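Local coordinates for 2,5-dihydroxypyridine 5,6-dioxygenase (Pseudomonas putida KT2440, PDB 7CUP), which catalyses the iron-dependent dioxygenolytic ring cleavage of 2,5-dihydroxypyridine between carbons 5 and 6, giving N-formylmaleamate in aerobic nicotinate degradation, at residues A292-T303 with C317-I328; P191-P199 with I263-Q271. All coordinates share one frame; numbering follows the deposited sequence.

Contact 1 (A292-T303 with C317-I328). With FE (Fe (III) ion), chain G.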
loop_
_atom_site.group_PDB
_atom_site.type_symbol
_atom_site.label_atom_id
_atom_site.label_comp_id
_atom_site.label_asym_id
_atom_site.label_seq_id
_atom_site.Cartn_x
_atom_site.Cartn_y
_atom_site.Cartn_z
ATOM N N ALA A 292 32.465 -0.966 -7.695
ATOM C CA ALA A 292 33.632 -1.801 -7.377
ATOM C C ALA A 292 34.033 -2.565 -8.634
ATOM O O ALA A 292 35.231 -2.712 -8.856
ATOM C CB ALA A 292 33.313 -2.740 -6.229
ATOM N N ARG A 293 33.072 -3.054 -9.428
ATOM C CA ARG A 293 33.428 -3.846 -10.634
ATOM C C ARG A 293 34.009 -2.926 -11.716
ATOM O O ARG A 293 34.851 -3.406 -12.498
ATOM C CB ARG A 293 32.236 -4.633 -11.184
ATOM C CG ARG A 293 31.700 -5.704 -10.249
ATOM C CD ARG A 293 30.576 -6.483 -10.862
ATOM N NE ARG A 293 30.239 -7.580 -9.972
ATOM C CZ ARG A 293 29.503 -7.479 -8.869
ATOM N NH1 ARG A 293 28.995 -6.304 -8.513
ATOM N NH2 ARG A 293 29.267 -8.559 -8.127
ATOM N N ALA A 294 33.508 -1.700 -11.851
ATOM C CA ALA A 294 33.672 -0.904 -13.087
ATOM C C ALA A 294 34.725 0.203 -12.947
ATOM O O ALA A 294 35.070 0.755 -13.991
ATOM C CB ALA A 294 32.358 -0.331 -13.577
ATOM N N PHE A 295 35.199 0.561 -11.762
ATOM C CA PHE A 295 35.963 1.824 -11.609
ATOM C C PHE A 295 37.185 1.804 -12.553
ATOM O O PHE A 295 37.859 0.763 -12.730
ATOM C CB PHE A 295 36.279 2.119 -10.147
ATOM C CG PHE A 295 37.266 1.219 -9.427
ATOM C CD1 PHE A 295 38.615 1.534 -9.392
ATOM C CD2 PHE A 295 36.835 0.146 -8.652
ATOM C CE1 PHE A 295 39.504 0.772 -8.648
ATOM C CE2 PHE A 295 37.731 -0.622 -7.921
ATOM C CZ PHE A 295 39.070 -0.319 -7.930
ATOM N N TYR A 296 37.445 2.951 -13.167
ATOM C CA TYR A 296 38.511 3.183 -14.170
ATOM C C TYR A 296 39.856 2.636 -13.660
ATOM O O TYR A 296 40.336 3.077 -12.604
ATOM C CB TYR A 296 38.566 4.687 -14.434
ATOM C CG TYR A 296 39.367 5.141 -15.633
ATOM C CD1 TYR A 296 38.840 5.059 -16.912
ATOM C CD2 TYR A 296 40.601 5.752 -15.485
ATOM C CE1 TYR A 296 39.532 5.532 -18.020
ATOM C CE2 TYR A 296 41.300 6.243 -16.580
ATOM C CZ TYR A 296 40.770 6.122 -17.852
ATOM O OH TYR A 296 41.443 6.575 -18.945
ATOM N N GLY A 297 40.452 1.677 -14.363
ATOM C CA GLY A 297 41.831 1.226 -14.072
ATOM C C GLY A 297 41.914 0.098 -13.055
ATOM O O GLY A 297 43.025 -0.298 -12.707
ATOM N N ASN A 298 40.796 -0.468 -12.610
ATOM C CA ASN A 298 40.842 -1.652 -11.725
ATOM C C ASN A 298 41.309 -2.844 -12.575
ATOM O O ASN A 298 41.231 -2.791 -13.813
ATOM C CB ASN A 298 39.507 -1.855 -10.963
ATOM C CG ASN A 298 38.363 -2.458 -11.766
ATOM O OD1 ASN A 298 38.552 -2.981 -12.864
ATOM N ND2 ASN A 298 37.154 -2.420 -11.214
ATOM N N PHE A 299 41.796 -3.884 -11.917
ATOM C CA PHE A 299 41.862 -5.258 -12.462
ATOM C C PHE A 299 40.773 -6.053 -11.750
ATOM O O PHE A 299 40.769 -6.089 -10.513
ATOM C CB PHE A 299 43.227 -5.907 -12.241
ATOM C CG PHE A 299 43.261 -7.349 -12.655
ATOM C CD1 PHE A 299 43.093 -7.701 -13.980
ATOM C CD2 PHE A 299 43.403 -8.349 -11.725
ATOM C CE1 PHE A 299 43.085 -9.035 -14.364
ATOM C CE2 PHE A 299 43.433 -9.677 -12.107
ATOM C CZ PHE A 299 43.251 -10.020 -13.427
ATOM N N LEU A 300 39.870 -6.642 -12.514
ATOM C CA LEU A 300 38.743 -7.421 -11.966
ATOM C C LEU A 300 38.944 -8.854 -12.393
ATOM O O LEU A 300 38.939 -9.110 -13.611
ATOM C CB LEU A 300 37.421 -6.877 -12.514
ATOM C CG LEU A 300 36.171 -7.600 -12.022
ATOM C CD1 LEU A 300 36.015 -7.461 -10.507
ATOM C CD2 LEU A 300 34.936 -7.066 -12.741
ATOM N N PHE A 301 39.061 -9.747 -11.428
ATOM C CA PHE A 301 38.971 -11.191 -11.708
ATOM C C PHE A 301 37.806 -11.773 -10.926
ATOM O O PHE A 301 37.315 -11.139 -9.980
ATOM C CB PHE A 301 40.275 -11.925 -11.403
ATOM C CG PHE A 301 40.693 -11.982 -9.965
ATOM C CD1 PHE A 301 41.245 -10.871 -9.349
ATOM C CD2 PHE A 301 40.561 -13.154 -9.238
ATOM C CE1 PHE A 301 41.645 -10.931 -8.024
ATOM C CE2 PHE A 301 40.970 -13.210 -7.915
ATOM C CZ PHE A 301 41.514 -12.099 -7.316
ATOM N N SER A 302 37.433 -12.977 -11.328
ATOM C CA SER A 302 36.286 -13.709 -10.775
ATOM C C SER A 302 36.683 -15.170 -10.537
ATOM O O SER A 302 37.720 -15.616 -11.093
ATOM C CB SER A 302 35.101 -13.568 -11.697
ATOM O OG SER A 302 34.009 -14.297 -11.166
ATOM N N THR A 303 35.876 -15.871 -9.739
ATOM C CA THR A 303 36.083 -17.289 -9.372
ATOM C C THR A 303 34.789 -18.066 -9.610
ATOM O O THR A 303 33.705 -17.443 -9.592
ATOM C CB THR A 303 36.547 -17.423 -7.922
ATOM O OG1 THR A 303 35.453 -17.114 -7.053
ATOM C CG2 THR A 303 37.749 -16.551 -7.628
ATOM N N CYS A 317 29.179 -21.064 -6.337
ATOM C CA CYS A 317 30.026 -20.097 -5.588
ATOM C C CYS A 317 30.732 -19.137 -6.557
ATOM O O CYS A 317 31.563 -19.581 -7.348
ATOM C CB CYS A 317 31.032 -20.831 -4.724
ATOM S SG CYS A 317 32.036 -19.724 -3.710
ATOM N N HIS A 318 30.437 -17.840 -6.458
ATOM C CA HIS A 318 30.936 -16.802 -7.385
ATOM C C HIS A 318 31.483 -15.596 -6.609
ATOM O O HIS A 318 30.720 -14.975 -5.824
ATOM C CB HIS A 318 29.802 -16.414 -8.325
ATOM C CG HIS A 318 30.150 -15.234 -9.153
ATOM N ND1 HIS A 318 29.539 -14.016 -8.987
ATOM C CD2 HIS A 318 31.096 -15.073 -10.092
ATOM C CE1 HIS A 318 30.069 -13.146 -9.809
ATOM N NE2 HIS A 318 31.017 -13.773 -10.501
ATOM N N LEU A 319 32.747 -15.238 -6.848
ATOM C CA LEU A 319 33.375 -14.003 -6.295
ATOM C C LEU A 319 33.850 -13.108 -7.435
ATOM O O LEU A 319 34.321 -13.641 -8.457
ATOM C CB LEU A 319 34.551 -14.370 -5.389
ATOM C CG LEU A 319 34.224 -15.335 -4.256
ATOM C CD1 LEU A 319 35.494 -15.655 -3.478
ATOM C CD2 LEU A 319 33.150 -14.780 -3.322
ATOM N N ASP A 320 33.635 -11.798 -7.285
ATOM C CA ASP A 320 34.217 -10.712 -8.108
ATOM C C ASP A 320 35.157 -9.948 -7.202
ATOM O O ASP A 320 34.734 -9.547 -6.082
ATOM C CB ASP A 320 33.152 -9.807 -8.722
ATOM C CG ASP A 320 32.469 -10.460 -9.907
ATOM O OD1 ASP A 320 33.084 -11.345 -10.489
ATOM O OD2 ASP A 320 31.321 -10.105 -10.202
ATOM N N ILE A 321 36.387 -9.759 -7.664
ATOM C CA ILE A 321 37.475 -9.159 -6.848
ATOM C C ILE A 321 38.214 -8.135 -7.695
ATOM O O ILE A 321 39.020 -8.512 -8.539
ATOM C CB ILE A 321 38.422 -10.251 -6.330
ATOM C CG1 ILE A 321 37.658 -11.288 -5.513
ATOM C CG2 ILE A 321 39.559 -9.611 -5.559
ATOM C CD1 ILE A 321 38.480 -12.498 -5.093
ATOM N N PRO A 322 37.970 -6.826 -7.486
ATOM C CA PRO A 322 38.754 -5.763 -8.111
ATOM C C PRO A 322 39.997 -5.378 -7.295
ATOM O O PRO A 322 39.913 -5.257 -6.099
ATOM C CB PRO A 322 37.802 -4.562 -8.163
ATOM C CG PRO A 322 36.758 -4.837 -7.082
ATOM C CD PRO A 322 36.864 -6.288 -6.679
ATOM N N LEU A 323 41.118 -5.160 -7.980
ATOM C CA LEU A 323 42.391 -4.719 -7.359
ATOM C C LEU A 323 42.744 -3.339 -7.893
ATOM O O LEU A 323 42.530 -3.092 -9.106
ATOM C CB LEU A 323 43.483 -5.736 -7.685
ATOM C CG LEU A 323 43.138 -7.175 -7.371
ATOM C CD1 LEU A 323 44.255 -8.078 -7.851
ATOM C CD2 LEU A 323 42.883 -7.360 -5.879
ATOM N N ARG A 324 43.257 -2.481 -7.011
ATOM C CA ARG A 324 43.770 -1.131 -7.335
ATOM C C ARG A 324 45.267 -1.188 -7.647
ATOM O O ARG A 324 45.917 -2.158 -7.230
ATOM C CB ARG A 324 43.707 -0.222 -6.108
ATOM C CG ARG A 324 42.389 0.490 -5.929
ATOM C CD ARG A 324 42.051 0.489 -4.465
ATOM N NE ARG A 324 42.965 1.167 -3.551
ATOM C CZ ARG A 324 43.731 0.578 -2.623
ATOM N NH1 ARG A 324 43.826 -0.753 -2.486
ATOM N NH2 ARG A 324 44.425 1.364 -1.833
ATOM N N ASN A 325 45.787 -0.130 -8.276
ATOM C CA ASN A 325 47.242 0.192 -8.333
ATOM C C ASN A 325 47.992 -0.827 -9.180
ATOM O O ASN A 325 49.214 -0.892 -9.037
ATOM C CB ASN A 325 47.898 0.185 -6.951
ATOM C CG ASN A 325 47.212 1.136 -6.004
ATOM O OD1 ASN A 325 46.698 2.148 -6.454
ATOM N ND2 ASN A 325 47.180 0.806 -4.714
ATOM N N CYS A 326 47.289 -1.547 -10.059
ATOM C CA CYS A 326 47.839 -2.709 -10.787
ATOM C C CYS A 326 48.414 -2.213 -12.109
ATOM O O CYS A 326 47.925 -1.189 -12.641
ATOM C CB CYS A 326 46.807 -3.805 -11.038
ATOM S SG CYS A 326 46.498 -4.882 -9.613
ATOM N N ASP A 327 49.461 -2.894 -12.565
ATOM C CA ASP A 327 49.959 -2.812 -13.953
ATOM C C ASP A 327 49.341 -3.995 -14.689
ATOM O O ASP A 327 49.450 -5.132 -14.193
ATOM C CB ASP A 327 51.491 -2.809 -13.990
ATOM C CG ASP A 327 52.161 -1.662 -13.251
ATOM O OD1 ASP A 327 51.538 -0.599 -13.071
ATOM O OD2 ASP A 327 53.313 -1.850 -12.861
ATOM N N ILE A 328 48.688 -3.728 -15.817
ATOM C CA ILE A 328 48.019 -4.785 -16.626
ATOM C C ILE A 328 48.615 -4.750 -18.030
ATOM O O ILE A 328 48.584 -3.644 -18.678
ATOM C CB ILE A 328 46.491 -4.600 -16.679
ATOM C CG1 ILE A 328 45.885 -4.328 -15.299
ATOM C CG2 ILE A 328 45.865 -5.811 -17.352
ATOM C CD1 ILE A 328 44.418 -3.941 -15.350
HETATM FE FE FE G . 32.369 -12.919 -12.006
HETATM O O HOH W 1 44.454 -1.812 -10.797
HETATM O O HOH W 2 33.957 -19.178 -6.360
HETATM O O HOH W 3 30.578 -11.549 -12.531
HETATM O O HOH W 4 31.676 -14.929 -13.008
#
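Ser302 and Asp320, a non-hydrogen-bonded pair of two antiparallel strands, form with His318 most of a non-heme iron site in which two histidines and one carboxylate are joined by a serine. It is a worked example of a metal site built on neighbouring strands of an antiparallel β sheet. Ser302 OG lies 2.3 Å from the iron, Asp320 OD1 is also at 2.3 Å, and His318 NE2 reaches it at 2.2 Å. The fourth protein ligand, His265, binds opposite His318, and two waters complete six-coordination. Ser302 turns its hydroxyl trans to the backbone N (chi1 179°), which points OG at the metal; Ser302 OG also donates to Leu319 O (2.8 Å), a carbonyl that receives Thr303 N as well. The ring of His318 is fixed in rotation by ND1, which bonds to Thr73 O.

The carboxylate of Asp320 divides its work. While OD1 holds iron, Asp320 OD2 receives Arg293 NE on its anti side, somewhat out of the carboxylate plane, in a salt bridge of 2.8 Å, nearly straight at 166°. The guanidinium offers its edge, its plane almost perpendicular (83°) to the carboxylate, and a metal-bound water donates to the same OD2. Replacing Arg293 by an alanine removes this donor and is likely to leave OD2 without its charged mate and the carboxylate freer to turn about the iron. The arginine is itself anchored, NH1 bonding to Met288 O, and Arg293 O receives Asn298 ND2 from above the carbonyl plane at 2.8 Å. On the sheet face away from the metal, Phe301 is paired with Ile321, whose CB sits over one face of the phenyl ring in a CH-pi contact, 4.0 Å from its centroid.

Contact 2 (P191-P199 with I263-Q271). With FE (Fe (III) ion), chain G.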
loop_
_atom_site.group_PDB
_atom_site.type_symbol
_atom_site.label_atom_id
_atom_site.label_comp_id
_atom_site.label_asym_id
_atom_site.label_seq_id
_atom_site.Cartn_x
_atom_site.Cartn_y
_atom_site.Cartn_z
ATOM N N PRO A 191 24.128 0.139 -14.584
ATOM C CA PRO A 191 25.340 0.722 -15.165
ATOM C C PRO A 191 26.543 -0.222 -15.301
ATOM O O PRO A 191 26.570 -1.254 -14.633
ATOM C CB PRO A 191 25.720 1.712 -14.068
ATOM C CG PRO A 191 25.451 0.928 -12.796
ATOM C CD PRO A 191 24.296 0.008 -13.131
ATOM N N SER A 192 27.526 0.149 -16.131
ATOM C CA SER A 192 28.770 -0.636 -16.334
ATOM C C SER A 192 29.819 0.254 -17.007
ATOM O O SER A 192 29.947 1.421 -16.592
ATOM C CB SER A 192 28.492 -1.938 -17.066
ATOM O OG SER A 192 27.897 -1.730 -18.349
ATOM N N GLY A 193 30.572 -0.277 -17.979
ATOM C CA GLY A 193 31.751 0.422 -18.524
ATOM C C GLY A 193 33.033 -0.345 -18.255
ATOM O O GLY A 193 33.938 0.242 -17.670
ATOM N N PHE A 194 33.125 -1.611 -18.681
ATOM C CA PHE A 194 34.335 -2.460 -18.510
ATOM C C PHE A 194 34.288 -3.649 -19.472
ATOM O O PHE A 194 33.332 -3.801 -20.275
ATOM C CB PHE A 194 34.473 -2.893 -17.046
ATOM C CG PHE A 194 33.355 -3.746 -16.507
ATOM C CD1 PHE A 194 32.146 -3.175 -16.107
ATOM C CD2 PHE A 194 33.527 -5.111 -16.329
ATOM C CE1 PHE A 194 31.124 -3.968 -15.594
ATOM C CE2 PHE A 194 32.511 -5.897 -15.782
ATOM C CZ PHE A 194 31.306 -5.324 -15.434
ATOM N N LEU A 195 35.309 -4.497 -19.400
ATOM C CA LEU A 195 35.466 -5.633 -20.330
ATOM C C LEU A 195 36.333 -6.706 -19.665
ATOM O O LEU A 195 37.059 -6.395 -18.700
ATOM C CB LEU A 195 36.025 -5.125 -21.671
ATOM C CG LEU A 195 37.554 -5.011 -21.808
ATOM C CD1 LEU A 195 37.965 -4.917 -23.277
ATOM C CD2 LEU A 195 38.062 -3.801 -21.040
ATOM N N PHE A 196 36.215 -7.937 -20.156
ATOM C CA PHE A 196 36.890 -9.120 -19.594
ATOM C C PHE A 196 36.918 -10.253 -20.632
ATOM O O PHE A 196 36.157 -10.194 -21.619
ATOM C CB PHE A 196 36.164 -9.557 -18.320
ATOM C CG PHE A 196 34.668 -9.689 -18.476
ATOM C CD1 PHE A 196 34.098 -10.891 -18.874
ATOM C CD2 PHE A 196 33.835 -8.615 -18.218
ATOM C CE1 PHE A 196 32.725 -11.015 -19.008
ATOM C CE2 PHE A 196 32.461 -8.736 -18.360
ATOM C CZ PHE A 196 31.905 -9.929 -18.768
ATOM N N THR A 197 37.821 -11.211 -20.416
ATOM C CA THR A 197 37.855 -12.550 -21.053
ATOM C C THR A 197 37.919 -13.615 -19.972
ATOM O O THR A 197 37.698 -13.286 -18.792
ATOM C CB THR A 197 39.099 -12.839 -21.913
ATOM O OG1 THR A 197 39.885 -11.675 -22.171
ATOM C CG2 THR A 197 38.706 -13.523 -23.199
ATOM N N TRP A 198 38.227 -14.843 -20.390
ATOM C CA TRP A 198 38.575 -15.981 -19.521
ATOM C C TRP A 198 39.977 -16.430 -19.907
ATOM O O TRP A 198 40.364 -16.306 -21.061
ATOM C CB TRP A 198 37.526 -17.088 -19.690
ATOM C CG TRP A 198 36.170 -16.685 -19.209
ATOM C CD1 TRP A 198 35.529 -17.148 -18.096
ATOM C CD2 TRP A 198 35.265 -15.764 -19.842
ATOM N NE1 TRP A 198 34.306 -16.556 -17.979
ATOM C CE2 TRP A 198 34.114 -15.705 -19.033
ATOM C CE3 TRP A 198 35.298 -15.022 -21.030
ATOM C CZ2 TRP A 198 33.008 -14.932 -19.368
ATOM C CZ3 TRP A 198 34.211 -14.244 -21.360
ATOM C CH2 TRP A 198 33.087 -14.194 -20.529
ATOM N N PRO A 199 40.795 -16.911 -18.957
ATOM C CA PRO A 199 42.066 -17.540 -19.315
ATOM C C PRO A 199 41.802 -18.873 -20.036
ATOM O O PRO A 199 40.756 -19.501 -19.800
ATOM C CB PRO A 199 42.745 -17.798 -17.966
ATOM C CG PRO A 199 41.587 -17.894 -16.967
ATOM C CD PRO A 199 40.497 -16.994 -17.519
ATOM N N ILE A 263 39.677 -19.813 -11.576
ATOM C CA ILE A 263 39.654 -18.422 -12.074
ATOM C C ILE A 263 38.741 -18.359 -13.293
ATOM O O ILE A 263 38.893 -19.183 -14.236
ATOM C CB ILE A 263 41.048 -17.889 -12.375
ATOM C CG1 ILE A 263 41.959 -17.984 -11.149
ATOM C CG2 ILE A 263 40.958 -16.467 -12.889
ATOM C CD1 ILE A 263 41.485 -17.190 -9.923
ATOM N N SER A 264 37.793 -17.424 -13.243
ATOM C CA SER A 264 36.807 -17.158 -14.316
ATOM C C SER A 264 37.259 -15.913 -15.078
ATOM O O SER A 264 38.328 -15.948 -15.684
ATOM C CB SER A 264 35.412 -17.049 -13.746
ATOM O OG SER A 264 34.842 -18.348 -13.642
ATOM N N HIS A 265 36.485 -14.836 -15.078
ATOM C CA HIS A 265 36.747 -13.716 -16.004
ATOM C C HIS A 265 37.842 -12.830 -15.415
ATOM O O HIS A 265 38.039 -12.835 -14.179
ATOM C CB HIS A 265 35.443 -13.013 -16.409
ATOM C CG HIS A 265 34.691 -12.384 -15.295
ATOM N ND1 HIS A 265 35.016 -11.136 -14.805
ATOM C CD2 HIS A 265 33.620 -12.813 -14.600
ATOM C CE1 HIS A 265 34.182 -10.817 -13.832
ATOM N NE2 HIS A 265 33.322 -11.836 -13.687
ATOM N N ILE A 266 38.565 -12.144 -16.294
ATOM C CA ILE A 266 39.736 -11.297 -15.957
ATOM C C ILE A 266 39.630 -10.120 -16.899
ATOM O O ILE A 266 39.282 -10.351 -18.056
ATOM C CB ILE A 266 41.043 -12.110 -16.112
ATOM C CG1 ILE A 266 41.130 -12.811 -17.466
ATOM C CG2 ILE A 266 41.175 -13.123 -14.997
ATOM C CD1 ILE A 266 42.494 -13.416 -17.746
ATOM N N GLY A 267 39.808 -8.904 -16.420
ATOM C CA GLY A 267 39.587 -7.738 -17.280
ATOM C C GLY A 267 39.924 -6.470 -16.547
ATOM O O GLY A 267 40.543 -6.552 -15.485
ATOM N N TRP A 268 39.526 -5.329 -17.084
ATOM C CA TRP A 268 39.830 -4.033 -16.439
ATOM C C TRP A 268 38.673 -3.055 -16.638
ATOM O O TRP A 268 37.845 -3.277 -17.529
ATOM C CB TRP A 268 41.196 -3.505 -16.902
ATOM C CG TRP A 268 41.308 -3.037 -18.317
ATOM C CD1 TRP A 268 41.233 -1.749 -18.746
ATOM C CD2 TRP A 268 41.561 -3.829 -19.493
ATOM N NE1 TRP A 268 41.380 -1.688 -20.104
ATOM C CE2 TRP A 268 41.608 -2.943 -20.586
ATOM C CE3 TRP A 268 41.763 -5.190 -19.723
ATOM C CZ2 TRP A 268 41.861 -3.364 -21.892
ATOM C CZ3 TRP A 268 41.975 -5.617 -21.017
ATOM C CH2 TRP A 268 42.031 -4.714 -22.082
ATOM N N GLY A 269 38.632 -2.044 -15.779
ATOM C CA GLY A 269 37.516 -1.106 -15.653
ATOM C C GLY A 269 37.778 0.125 -16.452
ATOM O O GLY A 269 38.948 0.564 -16.466
ATOM N N LEU A 270 36.737 0.667 -17.079
ATOM C CA LEU A 270 36.826 1.851 -17.969
ATOM C C LEU A 270 35.763 2.871 -17.588
ATOM O O LEU A 270 35.461 3.742 -18.428
ATOM C CB LEU A 270 36.682 1.378 -19.419
ATOM C CG LEU A 270 37.918 0.664 -19.989
ATOM C CD1 LEU A 270 37.628 0.052 -21.347
ATOM C CD2 LEU A 270 39.113 1.601 -20.079
ATOM N N GLN A 271 35.253 2.819 -16.355
ATOM C CA GLN A 271 34.150 3.716 -15.901
ATOM C C GLN A 271 34.655 4.748 -14.884
ATOM O O GLN A 271 34.672 4.520 -13.677
ATOM C CB GLN A 271 32.988 2.873 -15.347
ATOM C CG GLN A 271 31.736 3.675 -15.033
ATOM C CD GLN A 271 31.361 4.655 -16.115
ATOM O OE1 GLN A 271 31.767 5.814 -16.102
ATOM N NE2 GLN A 271 30.519 4.193 -17.026
HETATM FE FE FE G . 32.369 -12.919 -12.006
HETATM O O HOH W 4 31.676 -14.929 -13.008
HETATM O O HOH W 3 30.578 -11.549 -12.531
#
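His265 and Phe196 meet where two antiparallel strands, 194-197 and 263-269, pair inside a five-stranded β sheet, and the histidine illustrates how such a sheet can position a metal ligand. His265 CB lies over one face of the Trp198 indole in a CH-pi contact, 4.2 Å from the centroid of the five-membered ring, and also touches Thr197 O and, at 3.5 Å, Phe196 CD1. With CG set between the backbone N and the carbonyl carbon (chi1 62°), the imidazole runs past the phenyl ring, their planes inclined at 45°: CG passes Phe196 CD1 and ND1 lies near Phe196 CG. His265 CD2 and CE1 flank the iron at 2.9 and 3.3 Å, and His265 NE2, at the tip, binds it at 2.2 Å.

Beyond this ligand the strands come very close at Gly267, where any side chain would run into Leu195 O and Phe196 CA. Gly193 and Phe194 both face Glu177 in a G1 beta bulge, beside which Gln271 NE2 donates to Ser192 O and to Asp138. On the sheet face away from the iron, Leu195 CD2 sits 3.8 Å from the centroid of the Trp268 six-membered ring.

In the fold
From the N terminus, the chain leaves the parallel sheet through strand 187-189 and enters strand 194-197. Contact 2 then closes a long loop of 63 residues when strand 263-269 returns beside it. Contact 1 follows in series, neither nested nor crossed: after helix 290-294, strands 299-303 and 319-323 close a short loop without helix or strand. Strand 263-269 lies between 194-197 and 299-303, so the contacts adjoin, with Ser302 O and Gly297 N probably hydrogen-bonded to Ser264 N and Gly269 O, respectively. The long loop of contact 2 also supplies strand 207-210 and helix 243-253, which pack against contact 1, and both contacts converge on the one iron.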